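PDB 5XYW: rhino from Drosophila simulans, which binds Deadlock through its chromoshadow domain and probably thereby helps specify germline piRNA clusters. Local coordinates for residues 14-19 with 52-56. Residue numbers count along the deposited sequence, not the author numbering.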
loop_
_atom_site.group_PDB
_atom_site.type_symbol
_atom_site.label_atom_id
_atom_site.label_comp_id
_atom_site.label_asym_id
_atom_site.label_seq_id
_atom_site.Cartn_x
_atom_site.Cartn_y
_atom_site.Cartn_z
ATOM N N LEU A 14 1.058 15.973 13.947
ATOM C CA LEU A 14 -0.343 16.286 14.175
ATOM C C LEU A 14 -1.083 14.976 14.436
ATOM O O LEU A 14 -0.501 13.892 14.341
ATOM C CB LEU A 14 -0.947 17.030 12.978
ATOM C CG LEU A 14 -0.193 18.234 12.393
ATOM C CD1 LEU A 14 -0.972 18.876 11.259
ATOM C CD2 LEU A 14 0.102 19.263 13.455
ATOM N N GLU A 15 -2.360 15.071 14.784
ATOM C CA GLU A 15 -3.177 13.877 14.935
ATOM C C GLU A 15 -3.830 13.553 13.608
ATOM O O GLU A 15 -4.333 14.457 12.932
ATOM C CB GLU A 15 -4.242 14.060 16.016
ATOM C CG GLU A 15 -3.703 14.058 17.433
ATOM C CD GLU A 15 -4.777 14.388 18.453
ATOM O OE1 GLU A 15 -5.914 14.722 18.038
ATOM O OE2 GLU A 15 -4.483 14.308 19.666
ATOM N N LEU A 16 -3.804 12.271 13.241
ATOM C CA LEU A 16 -4.477 11.780 12.037
ATOM C C LEU A 16 -5.943 12.237 11.976
ATOM O O LEU A 16 -6.693 12.080 12.954
ATOM C CB LEU A 16 -4.408 10.249 11.975
ATOM C CG LEU A 16 -4.917 9.566 10.694
ATOM C CD1 LEU A 16 -4.219 10.141 9.455
ATOM C CD2 LEU A 16 -4.741 8.047 10.751
ATOM N N ASP A 17 -6.350 12.821 10.849
ATOM C CA ASP A 17 -7.764 13.076 10.650
ATOM C C ASP A 17 -8.374 11.925 9.856
ATOM O O ASP A 17 -8.995 11.028 10.426
ATOM C CB ASP A 17 -7.987 14.403 9.951
ATOM C CG ASP A 17 -9.452 14.743 9.818
ATOM O OD1 ASP A 17 -10.253 14.200 10.602
ATOM O OD2 ASP A 17 -9.810 15.553 8.937
ATOM N N LYS A 18 -8.182 11.918 8.542
ATOM C CA LYS A 18 -8.686 10.796 7.756
ATOM C C LYS A 18 -7.606 10.008 7.017
ATOM O O LYS A 18 -6.438 10.406 6.946
ATOM C CB LYS A 18 -9.727 11.292 6.757
ATOM C CG LYS A 18 -10.855 12.062 7.405
ATOM C CD LYS A 18 -11.912 12.463 6.391
ATOM C CE LYS A 18 -13.118 13.104 7.065
ATOM N NZ LYS A 18 -14.189 13.398 6.075
ATOM N N VAL A 19 -8.017 8.853 6.510
ATOM C CA VAL A 19 -7.268 8.140 5.497
ATOM C C VAL A 19 -8.104 8.196 4.254
ATOM O O VAL A 19 -9.104 7.502 4.150
ATOM C CB VAL A 19 -6.999 6.674 5.849
ATOM C CG1 VAL A 19 -6.206 6.020 4.720
ATOM C CG2 VAL A 19 -6.261 6.567 7.159
ATOM N N TYR A 52 -0.908 4.778 14.038
ATOM C CA TYR A 52 -2.366 4.665 14.208
ATOM C C TYR A 52 -2.884 3.325 13.650
ATOM O O TYR A 52 -3.606 3.293 12.645
ATOM C CB TYR A 52 -3.093 5.832 13.521
ATOM C CG TYR A 52 -2.628 7.201 13.966
ATOM C CD1 TYR A 52 -3.433 8.030 14.736
ATOM C CD2 TYR A 52 -1.377 7.672 13.600
ATOM C CE1 TYR A 52 -2.980 9.297 15.139
ATOM C CE2 TYR A 52 -0.923 8.905 14.000
ATOM C CZ TYR A 52 -1.720 9.719 14.760
ATOM O OH TYR A 52 -1.223 10.952 15.119
ATOM N N PRO A 53 -2.539 2.213 14.316
ATOM C CA PRO A 53 -2.832 0.880 13.788
ATOM C C PRO A 53 -4.317 0.558 13.659
ATOM O O PRO A 53 -4.636 -0.470 13.078
ATOM C CB PRO A 53 -2.180 -0.059 14.814
ATOM C CG PRO A 53 -1.285 0.794 15.634
ATOM C CD PRO A 53 -1.894 2.148 15.635
ATOM N N LEU A 54 -5.215 1.388 14.178
ATOM C CA LEU A 54 -6.627 1.012 14.182
ATOM C C LEU A 54 -7.424 1.686 13.069
ATOM O O LEU A 54 -8.206 1.026 12.365
ATOM C CB LEU A 54 -7.265 1.330 15.537
ATOM C CG LEU A 54 -8.701 0.816 15.641
ATOM C CD1 LEU A 54 -8.679 -0.612 16.064
ATOM C CD2 LEU A 54 -9.518 1.658 16.568
ATOM N N GLN A 55 -7.230 2.997 12.914
ATOM C CA GLN A 55 -7.871 3.722 11.824
ATOM C C GLN A 55 -7.406 3.187 10.434
ATOM O O GLN A 55 -8.151 3.261 9.441
ATOM C CB GLN A 55 -7.618 5.234 11.982
ATOM C CG GLN A 55 -8.169 6.142 10.853
ATOM C CD GLN A 55 -9.522 5.692 10.319
ATOM O OE1 GLN A 55 -10.417 5.331 11.090
ATOM N NE2 GLN A 55 -9.677 5.697 8.990
ATOM N N VAL A 56 -6.207 2.608 10.379
ATOM C CA VAL A 56 -5.753 1.926 9.172
ATOM C C VAL A 56 -6.631 0.742 8.801
ATOM O O VAL A 56 -7.180 0.685 7.687
ATOM C CB VAL A 56 -4.321 1.390 9.313
ATOM C CG1 VAL A 56 -4.018 0.403 8.203
ATOM C CG2 VAL A 56 -3.301 2.531 9.314
#
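The chromoshadow fold sets C-terminal helices against a three-stranded antiparallel sheet, and this contact joins the start of outer strand 16-24 to the entry of helix 53-61. The backbones do not meet directly, since the nearest CA pairs, L16 with Y52 and V19 with V56, stand 7.7 and 7.4 Å apart; side chains of one segment reach the side chains or backbone of the other, and 292 Å² is buried in all. Y52, the first residue to leave helical geometry after helix 45-51, reaches across to the strand. Its ring lies against L16: L16 CB sits 3.7 Å from the ring centroid and 17° off the normal, a CH-pi contact over the face, with L16 CB to Y52 CE1 at 3.6 Å. Beyond the ring, Y52 OH gives a weak hydrogen bond to L14 O (3.1 Å) and receives a weak one from L16 N (3.5 Å, N-H...O angle 150°). Three residues after Y52, the aliphatic part of Q55 continues the packing, its CG 3.9 Å from L16 CD2. L16 and V19 both direct CA-to-CB toward the helix although three positions apart, because D17 and K18 together face T33 of strand 28-34 in a classic beta bulge. L16 also touches V32 and I48, which places it between sheet and helix 45-51, while V56 points its CA-to-CB bond away from the strand and packs on I48 of its own chain and on F60 of the second subunit. Strand and helix are therefore held together mainly by apolar packing, which the tyrosine hydroxyl only supplements with two weak polar links to the backbone where the strand begins.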